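Local coordinates for protein fructose-bisphosphate aldolase (PDB 2FJK) that belongs to the class II fructose-bisphosphate aldolases, enzymes of the TIM-barrel clan, and holds 1,3-dihydroxyacetonephosphate in a pocket of its barrel, at residues A[31-36]-A[44-49]; A[66-71]-A[75-80]; A[90-95]-A[125-130]. All coordinates share one frame; numbering follows the deposited sequence.

In the fold
All three contacts are apolar packings of a helix on a strand or the turn leading into one, mostly between buried residues. Interactions 1 and 2 have centres about 8 Å apart: strands 44-47 and 75-78 are neighbours in one parallel sheet, joined by helix 50-68. Interaction 1, nearest the chain's centre, uses branched side chains on both partners; interaction 2 replaces them on the helical side with alanines and adds a polar end at the ligand. Interaction 3 lies farther out and meets a fourth subunit, whereas interactions 1 and 2 touch the second. It reaches interaction 2 through Leu-79 and Ala-91, but its atoms stay about 7 Å from interaction 1.

Interaction 1 (A[31-36]-A[44-49])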
loop_
_atom_site.group_PDB
_atom_site.type_symbol
_atom_site.label_atom_id
_atom_site.label_comp_id
_atom_site.label_asym_id
_atom_site.label_seq_id
_atom_site.Cartn_x
_atom_site.Cartn_y
_atom_site.Cartn_z
ATOM N N GLN A 31 -9.226 -5.198 -14.261
ATOM C CA GLN A 31 -10.426 -4.397 -14.051
ATOM C C GLN A 31 -11.664 -5.148 -14.527
ATOM O O GLN A 31 -12.682 -5.213 -13.819
ATOM C CB GLN A 31 -10.327 -3.085 -14.823
ATOM C CG GLN A 31 -9.141 -2.230 -14.432
ATOM C CD GLN A 31 -9.076 -0.958 -15.252
ATOM O OE1 GLN A 31 -9.017 -1.000 -16.480
ATOM N NE2 GLN A 31 -9.093 0.179 -14.577
ATOM N N ALA A 32 -11.574 -5.698 -15.738
ATOM C CA ALA A 32 -12.690 -6.440 -16.326
ATOM C C ALA A 32 -13.112 -7.597 -15.424
ATOM O O ALA A 32 -14.300 -7.776 -15.133
ATOM C CB ALA A 32 -12.306 -6.968 -17.707
ATOM N N ILE A 33 -12.133 -8.375 -14.982
ATOM C CA ILE A 33 -12.418 -9.503 -14.122
ATOM C C ILE A 33 -13.086 -9.089 -12.816
ATOM O O ILE A 33 -14.126 -9.641 -12.456
ATOM C CB ILE A 33 -11.151 -10.289 -13.777
ATOM C CG1 ILE A 33 -10.484 -10.817 -15.055
ATOM C CG2 ILE A 33 -11.508 -11.440 -12.861
ATOM C CD1 ILE A 33 -9.120 -11.440 -14.796
ATOM N N LEU A 34 -12.475 -8.136 -12.108
ATOM C CA LEU A 34 -12.999 -7.659 -10.829
ATOM C C LEU A 34 -14.340 -6.937 -10.925
ATOM O O LEU A 34 -15.173 -7.043 -10.021
ATOM C CB LEU A 34 -11.986 -6.742 -10.138
ATOM C CG LEU A 34 -10.736 -7.417 -9.560
ATOM C CD1 LEU A 34 -9.897 -6.394 -8.820
ATOM C CD2 LEU A 34 -11.143 -8.543 -8.630
ATOM N N GLU A 35 -14.551 -6.193 -12.003
ATOM C CA GLU A 35 -15.812 -5.483 -12.171
ATOM C C GLU A 35 -16.900 -6.520 -12.409
ATOM O O GLU A 35 -18.001 -6.425 -11.845
ATOM C CB GLU A 35 -15.740 -4.522 -13.349
ATOM C CG GLU A 35 -14.918 -3.288 -13.076
ATOM C CD GLU A 35 -14.785 -2.416 -14.300
ATOM O OE1 GLU A 35 -15.789 -2.278 -15.024
ATOM O OE2 GLU A 35 -13.689 -1.862 -14.530
ATOM N N ALA A 36 -16.584 -7.509 -13.243
ATOM C CA ALA A 36 -17.525 -8.583 -13.530
ATOM C C ALA A 36 -17.869 -9.236 -12.189
ATOM O O ALA A 36 -19.013 -9.609 -11.945
ATOM C CB ALA A 36 -16.889 -9.603 -14.474
ATOM N N VAL A 44 -14.299 -14.473 -6.645
ATOM C CA VAL A 44 -13.473 -14.635 -7.837
ATOM C C VAL A 44 -12.009 -14.862 -7.482
ATOM O O VAL A 44 -11.554 -14.492 -6.401
ATOM C CB VAL A 44 -13.574 -13.389 -8.764
ATOM C CG1 VAL A 44 -12.888 -12.196 -8.120
ATOM C CG2 VAL A 44 -12.956 -13.690 -10.134
ATOM N N ILE A 45 -11.285 -15.484 -8.405
ATOM C CA ILE A 45 -9.870 -15.763 -8.230
ATOM C C ILE A 45 -9.074 -15.102 -9.347
ATOM O O ILE A 45 -9.374 -15.289 -10.527
ATOM C CB ILE A 45 -9.583 -17.282 -8.271
ATOM C CG1 ILE A 45 -10.193 -17.961 -7.042
ATOM C CG2 ILE A 45 -8.081 -17.536 -8.299
ATOM C CD1 ILE A 45 -10.036 -19.471 -7.035
ATOM N N LEU A 46 -8.076 -14.310 -8.975
ATOM C CA LEU A 46 -7.215 -13.673 -9.965
ATOM C C LEU A 46 -6.010 -14.605 -10.142
ATOM O O LEU A 46 -5.236 -14.833 -9.209
ATOM C CB LEU A 46 -6.781 -12.285 -9.483
ATOM C CG LEU A 46 -7.927 -11.273 -9.393
ATOM C CD1 LEU A 46 -7.401 -9.897 -9.040
ATOM C CD2 LEU A 46 -8.623 -11.212 -10.727
ATOM N N ALA A 47 -5.875 -15.168 -11.338
ATOM C CA ALA A 47 -4.786 -16.094 -11.627
ATOM C C ALA A 47 -3.665 -15.444 -12.416
ATOM O O ALA A 47 -3.900 -14.745 -13.403
ATOM C CB ALA A 47 -5.324 -17.317 -12.395
ATOM N N LEU A 48 -2.442 -15.665 -11.965
ATOM C CA LEU A 48 -1.295 -15.124 -12.655
ATOM C C LEU A 48 -0.265 -16.211 -12.922
ATOM O O LEU A 48 0.332 -16.746 -12.001
ATOM C CB LEU A 48 -0.644 -14.009 -11.843
ATOM C CG LEU A 48 -1.318 -12.641 -11.826
ATOM C CD1 LEU A 48 -2.560 -12.677 -10.930
ATOM C CD2 LEU A 48 -0.315 -11.617 -11.318
ATOM N N SER A 49 -0.045 -16.519 -14.192
ATOM C CA SER A 49 0.941 -17.528 -14.557
ATOM C C SER A 49 2.308 -16.929 -14.267
ATOM O O SER A 49 2.421 -15.786 -13.799
ATOM C CB SER A 49 0.841 -17.838 -16.046
ATOM O OG SER A 49 1.252 -16.701 -16.802
#
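Ile-33 has CG1 beside the backbone N (chi1 -59°), which puts CG2 anti to that N and brings this methyl to both Val-44 and Leu-46 of the strand. Leu-46 has CG anti to its carbonyl carbon (chi1 -67°), which carries its two end methyls across to the helix. This is the closing half of a beta-alpha-beta unit of the TIM barrel: helix 27-38 leaves strand 19-23 and packs back over strand 44-47, with the axes of 31-36 and 44-47 antiparallel within 9° and 9.3 Å apart. The fork of Leu-46 divides its methyls between two neighbouring helix residues. CD2 goes to Ile-33, the two side chains sliding past each other in opposite directions, and CD1 meets Leu-34 CD2 at 4.0 Å. Val-44, two residues earlier in the strand, divides its methyls likewise: CG2 lies 3.8 Å from Ile-33 CG2, and CG1 lies 4.1 Å from Leu-34 CD2. Both helix residues cross Val-44 at about a right angle. Phe-22 of strand 19-23 touches both Ile-33 and Val-44, while Val-64 and Leu-67 of helix 50-68 border Leu-46 and Leu-34. On the far face of the helix, Glu-35 forms a salt bridge with Lys-289. The closest touch across the two segments joins Ile-33 CG2 to Leu-46 CD2, at 3.6 Å.

Interaction 2 (A[66-71]-A[75-80]); sequences ALAQEA and VAVHLD. With 13P (1,3-dihydroxyacetonephosphate), chain E.
Ala-68 sets its CB against two valines of the strand, 3.6 Å from Val-75 CG1 and 3.9 Å from Val-77 CG2. This is the tight part of the contact, where the short alanine side chain lets the backbones come close: the CA atoms of Ala-68 and Val-75 are 5.6 Å apart. Val-75 divides its methyls between Ala-68 and Ala-71. Its CG1, anti to the backbone N (chi1 173°), serves Ala-68, and its CG2 meets Ala-71 CB at 3.8 Å. The packing belongs to the beta-alpha-beta unit that runs from strand 44-47 through helix 50-68 to strand 75-78 of the TIM barrel, and Leu-34 of helix 27-38 also leans on Val-75. The other side of 66-71 is looser and partly exposed. There Gln-69 points away from the strand, and both it and Glu-70 meet other subunits: Glu-70 makes salt bridges with Arg-58 and Arg-62 of a second subunit, and Gln-69 packs on Glu-70 of a third. At the opposite end of 75-80, past the strand, the chemistry becomes polar. Asp-80 OD1 accepts a hydrogen bond from O3 of 1,3-dihydroxyacetonephosphate at 3.1 Å and has a weak second one with His-208 NE2; its OD2 is farther from the same hydroxyl, at 3.6 Å. Only methyl contacts are made between the two segments, so their packing probably depends on shape, whereas the ligand is met by a directed bond just past the strand's C-terminal end.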
loop_
_atom_site.group_PDB
_atom_site.type_symbol
_atom_site.label_atom_id
_atom_site.label_comp_id
_atom_site.label_asym_id
_atom_site.label_seq_id
_atom_site.Cartn_x
_atom_site.Cartn_y
_atom_site.Cartn_z
ATOM N N ALA A 66 -3.579 -5.310 -4.202
ATOM C CA ALA A 66 -4.377 -4.142 -3.863
ATOM C C ALA A 66 -5.532 -4.409 -4.823
ATOM O O ALA A 66 -5.426 -5.296 -5.654
ATOM C CB ALA A 66 -3.641 -2.857 -4.224
ATOM N N LEU A 67 -6.625 -3.677 -4.745
ATOM C CA LEU A 67 -7.751 -3.981 -5.631
ATOM C C LEU A 67 -8.429 -5.257 -5.128
ATOM O O LEU A 67 -9.628 -5.255 -4.883
ATOM C CB LEU A 67 -7.304 -4.168 -7.088
ATOM C CG LEU A 67 -6.946 -2.903 -7.884
ATOM C CD1 LEU A 67 -6.927 -3.247 -9.362
ATOM C CD2 LEU A 67 -7.962 -1.814 -7.630
ATOM N N ALA A 68 -7.677 -6.343 -4.974
ATOM C CA ALA A 68 -8.272 -7.578 -4.447
ATOM C C ALA A 68 -8.779 -7.245 -3.045
ATOM O O ALA A 68 -9.901 -7.593 -2.668
ATOM C CB ALA A 68 -7.231 -8.703 -4.364
ATOM N N GLN A 69 -7.926 -6.564 -2.284
ATOM C CA GLN A 69 -8.248 -6.143 -0.923
ATOM C C GLN A 69 -9.453 -5.197 -0.971
ATOM O O GLN A 69 -10.445 -5.406 -0.271
ATOM C CB GLN A 69 -7.059 -5.397 -0.308
ATOM C CG GLN A 69 -5.721 -6.078 -0.538
ATOM C CD GLN A 69 -4.534 -5.266 -0.033
ATOM O OE1 GLN A 69 -4.419 -4.065 -0.300
ATOM N NE2 GLN A 69 -3.632 -5.928 0.689
ATOM N N GLU A 70 -9.345 -4.166 -1.810
ATOM C CA GLU A 70 -10.390 -3.155 -1.975
ATOM C C GLU A 70 -11.745 -3.684 -2.431
ATOM O O GLU A 70 -12.776 -3.082 -2.120
ATOM C CB GLU A 70 -9.928 -2.065 -2.951
ATOM C CG GLU A 70 -8.986 -1.036 -2.342
ATOM C CD GLU A 70 -8.434 -0.050 -3.365
ATOM O OE1 GLU A 70 -9.228 0.663 -4.015
ATOM O OE2 GLU A 70 -7.194 0.013 -3.520
ATOM N N ALA A 71 -11.750 -4.803 -3.156
ATOM C CA ALA A 71 -12.991 -5.387 -3.665
ATOM C C ALA A 71 -14.039 -5.672 -2.587
ATOM O O ALA A 71 -13.702 -5.947 -1.438
ATOM C CB ALA A 71 -12.687 -6.657 -4.426
ATOM N N VAL A 75 -12.064 -12.254 -2.971
ATOM C CA VAL A 75 -11.109 -12.366 -4.065
ATOM C C VAL A 75 -9.828 -13.058 -3.621
ATOM O O VAL A 75 -9.244 -12.700 -2.598
ATOM C CB VAL A 75 -10.716 -10.981 -4.633
ATOM C CG1 VAL A 75 -9.584 -11.138 -5.646
ATOM C CG2 VAL A 75 -11.922 -10.312 -5.285
ATOM N N ALA A 76 -9.396 -14.048 -4.398
ATOM C CA ALA A 76 -8.161 -14.772 -4.111
ATOM C C ALA A 76 -7.184 -14.505 -5.251
ATOM O O ALA A 76 -7.591 -14.371 -6.405
ATOM C CB ALA A 76 -8.430 -16.273 -4.002
ATOM N N VAL A 77 -5.902 -14.417 -4.916
ATOM C CA VAL A 77 -4.852 -14.193 -5.903
ATOM C C VAL A 77 -3.963 -15.454 -5.926
ATOM O O VAL A 77 -3.200 -15.695 -4.990
ATOM C CB VAL A 77 -4.030 -12.944 -5.527
ATOM C CG1 VAL A 77 -2.897 -12.732 -6.520
ATOM C CG2 VAL A 77 -4.958 -11.711 -5.485
ATOM N N HIS A 78 -4.093 -16.258 -6.989
ATOM C CA HIS A 78 -3.344 -17.517 -7.138
ATOM C C HIS A 78 -2.234 -17.505 -8.188
ATOM O O HIS A 78 -2.356 -16.851 -9.222
ATOM C CB HIS A 78 -4.292 -18.669 -7.494
ATOM C CG HIS A 78 -5.267 -19.020 -6.416
ATOM N ND1 HIS A 78 -5.767 -20.295 -6.257
ATOM C CD2 HIS A 78 -5.849 -18.266 -5.453
ATOM C CE1 HIS A 78 -6.611 -20.313 -5.240
ATOM N NE2 HIS A 78 -6.679 -19.094 -4.734
ATOM N N LEU A 79 -1.169 -18.264 -7.925
ATOM C CA LEU A 79 -0.030 -18.363 -8.834
ATOM C C LEU A 79 -0.366 -19.140 -10.116
ATOM O O LEU A 79 -0.182 -18.629 -11.210
ATOM C CB LEU A 79 1.167 -19.008 -8.127
ATOM C CG LEU A 79 2.330 -19.512 -9.000
ATOM C CD1 LEU A 79 2.864 -18.397 -9.891
ATOM C CD2 LEU A 79 3.441 -20.051 -8.101
ATOM N N ASP A 80 -0.849 -20.367 -10.007
ATOM C CA ASP A 80 -1.193 -21.112 -11.224
ATOM C C ASP A 80 0.017 -21.727 -11.964
ATOM O O ASP A 80 0.802 -21.033 -12.624
ATOM C CB ASP A 80 -1.982 -20.196 -12.180
ATOM C CG ASP A 80 -2.623 -20.947 -13.335
ATOM O OD1 ASP A 80 -3.276 -21.980 -13.077
ATOM O OD2 ASP A 80 -2.489 -20.496 -14.495
HETATM P P 13P E . -7.255 -22.263 -21.150
HETATM O O1P 13P E . -6.139 -22.039 -22.281
HETATM O O2P 13P E . -8.172 -23.451 -21.656
HETATM O O3P 13P E . -8.108 -20.966 -21.008
HETATM O O1 13P E . -6.512 -22.611 -19.769
HETATM C C1 13P E . -7.093 -22.160 -18.547
HETATM C C2 13P E . -6.334 -22.874 -17.457
HETATM O O2 13P E . -6.215 -24.096 -17.507
HETATM C C3 13P E . -5.713 -22.097 -16.296
HETATM O O3 13P E . -4.953 -22.968 -15.466
#

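Interaction 3 (A[90-95]-A[125-130])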
loop_
_atom_site.group_PDB
_atom_site.type_symbol
_atom_site.label_atom_id
_atom_site.label_comp_id
_atom_site.label_asym_id
_atom_site.label_seq_id
_atom_site.Cartn_x
_atom_site.Cartn_y
_atom_site.Cartn_z
ATOM N N LYS A 90 8.612 -16.530 -4.836
ATOM C CA LYS A 90 8.414 -15.197 -5.397
ATOM C C LYS A 90 6.939 -14.819 -5.254
ATOM O O LYS A 90 6.605 -13.670 -5.001
ATOM C CB LYS A 90 8.823 -15.157 -6.884
ATOM C CG LYS A 90 10.330 -15.249 -7.106
ATOM C CD LYS A 90 10.704 -15.299 -8.590
ATOM C CE LYS A 90 12.222 -15.313 -8.770
ATOM N NZ LYS A 90 12.664 -15.432 -10.198
ATOM N N ALA A 91 6.061 -15.794 -5.427
ATOM C CA ALA A 91 4.627 -15.558 -5.305
ATOM C C ALA A 91 4.258 -15.204 -3.850
ATOM O O ALA A 91 3.427 -14.320 -3.616
ATOM C CB ALA A 91 3.861 -16.793 -5.762
ATOM N N LEU A 92 4.875 -15.890 -2.884
ATOM C CA LEU A 92 4.615 -15.621 -1.460
ATOM C C LEU A 92 5.071 -14.210 -1.118
ATOM O O LEU A 92 4.394 -13.478 -0.382
ATOM C CB LEU A 92 5.374 -16.609 -0.562
ATOM C CG LEU A 92 5.038 -18.088 -0.721
ATOM C CD1 LEU A 92 5.872 -18.908 0.274
ATOM C CD2 LEU A 92 3.546 -18.298 -0.494
ATOM N N ARG A 93 6.235 -13.855 -1.657
ATOM C CA ARG A 93 6.843 -12.545 -1.474
ATOM C C ARG A 93 5.976 -11.420 -2.040
ATOM O O ARG A 93 5.971 -10.311 -1.508
ATOM C CB ARG A 93 8.199 -12.513 -2.170
ATOM C CG ARG A 93 8.874 -11.140 -2.204
ATOM C CD ARG A 93 9.421 -10.761 -0.845
ATOM N NE ARG A 93 10.335 -9.624 -0.937
ATOM C CZ ARG A 93 10.981 -9.092 0.098
ATOM N NH1 ARG A 93 10.817 -9.591 1.314
ATOM N NH2 ARG A 93 11.789 -8.058 -0.087
ATOM N N GLU A 94 5.259 -11.704 -3.124
ATOM C CA GLU A 94 4.411 -10.698 -3.746
ATOM C C GLU A 94 2.979 -10.699 -3.204
ATOM O O GLU A 94 2.087 -10.099 -3.799
ATOM C CB GLU A 94 4.358 -10.904 -5.260
ATOM C CG GLU A 94 5.507 -10.258 -6.015
ATOM C CD GLU A 94 6.243 -9.226 -5.185
ATOM O OE1 GLU A 94 5.854 -9.016 -4.017
ATOM O OE2 GLU A 94 7.208 -8.628 -5.701
ATOM N N GLY A 95 2.757 -11.378 -2.082
ATOM C CA GLY A 95 1.434 -11.375 -1.469
ATOM C C GLY A 95 0.320 -12.286 -1.966
ATOM O O GLY A 95 -0.834 -12.099 -1.578
ATOM N N VAL A 125 3.205 -19.294 6.096
ATOM C CA VAL A 125 2.789 -17.900 5.940
ATOM C C VAL A 125 1.296 -17.717 5.615
ATOM O O VAL A 125 0.908 -16.751 4.953
ATOM C CB VAL A 125 3.630 -17.173 4.850
ATOM C CG1 VAL A 125 5.103 -17.315 5.157
ATOM C CG2 VAL A 125 3.316 -17.730 3.471
ATOM N N GLY A 126 0.465 -18.648 6.072
ATOM C CA GLY A 126 -0.971 -18.534 5.845
ATOM C C GLY A 126 -1.479 -18.524 4.409
ATOM O O GLY A 126 -2.532 -17.955 4.118
ATOM N N VAL A 127 -0.739 -19.152 3.508
ATOM C CA VAL A 127 -1.136 -19.225 2.107
ATOM C C VAL A 127 -1.563 -20.653 1.769
ATOM O O VAL A 127 -0.965 -21.609 2.264
ATOM C CB VAL A 127 0.039 -18.813 1.185
ATOM C CG1 VAL A 127 -0.301 -19.107 -0.268
ATOM C CG2 VAL A 127 0.333 -17.328 1.364
ATOM N N THR A 128 -2.591 -20.805 0.939
ATOM C CA THR A 128 -3.044 -22.140 0.549
ATOM C C THR A 128 -2.293 -22.669 -0.674
ATOM O O THR A 128 -1.665 -21.915 -1.423
ATOM C CB THR A 128 -4.555 -22.183 0.255
ATOM O OG1 THR A 128 -4.888 -21.183 -0.712
ATOM C CG2 THR A 128 -5.350 -21.967 1.538
ATOM N N VAL A 129 -2.374 -23.974 -0.878
ATOM C CA VAL A 129 -1.660 -24.607 -1.977
ATOM C C VAL A 129 -2.506 -25.524 -2.836
ATOM O O VAL A 129 -3.262 -26.355 -2.327
ATOM C CB VAL A 129 -0.476 -25.433 -1.443
ATOM C CG1 VAL A 129 0.172 -26.227 -2.565
ATOM C CG2 VAL A 129 0.534 -24.513 -0.803
ATOM N N GLU A 130 -2.380 -25.358 -4.147
ATOM C CA GLU A 130 -3.083 -26.213 -5.084
ATOM C C GLU A 130 -2.006 -27.112 -5.683
ATOM O O GLU A 130 -0.874 -26.676 -5.894
ATOM C CB GLU A 130 -3.734 -25.405 -6.211
ATOM C CG GLU A 130 -4.571 -26.278 -7.135
ATOM C CD GLU A 130 -5.127 -25.532 -8.333
ATOM O OE1 GLU A 130 -5.745 -24.464 -8.144
ATOM O OE2 GLU A 130 -4.954 -26.026 -9.465
#
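Leu-92 reaches the valines with one methyl, CD2, which lies over the branched end of Val-127 and touches the flank of Val-125. The side chains of Leu-92 and Val-127 cross obliquely, and CD2 is nearly equidistant from three atoms of the valine: 3.8 Å from Val-127 CG2 and 3.9 Å from each of Val-127 CB and CG1. The methyl therefore rests on the whole fork rather than on one prong. Val-127 has CG1 anti to the backbone N (chi1 171°) and CG2 anti to the carbonyl carbon, which sets both methyls of the fork against Leu-92 CD2. Val-125 comes in from one side, with its CG2 4.0 Å from Leu-92 CD2; with CG1 anti to the carbonyl carbon (chi1 -54°), CG2 stands between the backbone N and the carbonyl carbon. In the TIM barrel, helix 85-93 precedes strand 98-101, and helix 108-124 then leads to strand 128-133, so the contact joins the C-terminal end of helix 85-93 to the turn entering strand 128-133, one strand further on than 98-101. Leu-92 also packs on Val-99 of the intervening strand, and Val-127 on Ala-122 of the helix before it. Each of the two helices stops in a Schellman motif with a glycine of positive phi, Gly-95 and Gly-126 respectively. In the first, Gly-95 N bonds to Leu-92 O at 3.2 Å, and Phe-96 N to Ala-91 O. Arg-93 of a fourth subunit packs against Val-125 and Val-127, and its NH1 hydrogen-bonds to Leu-92 O.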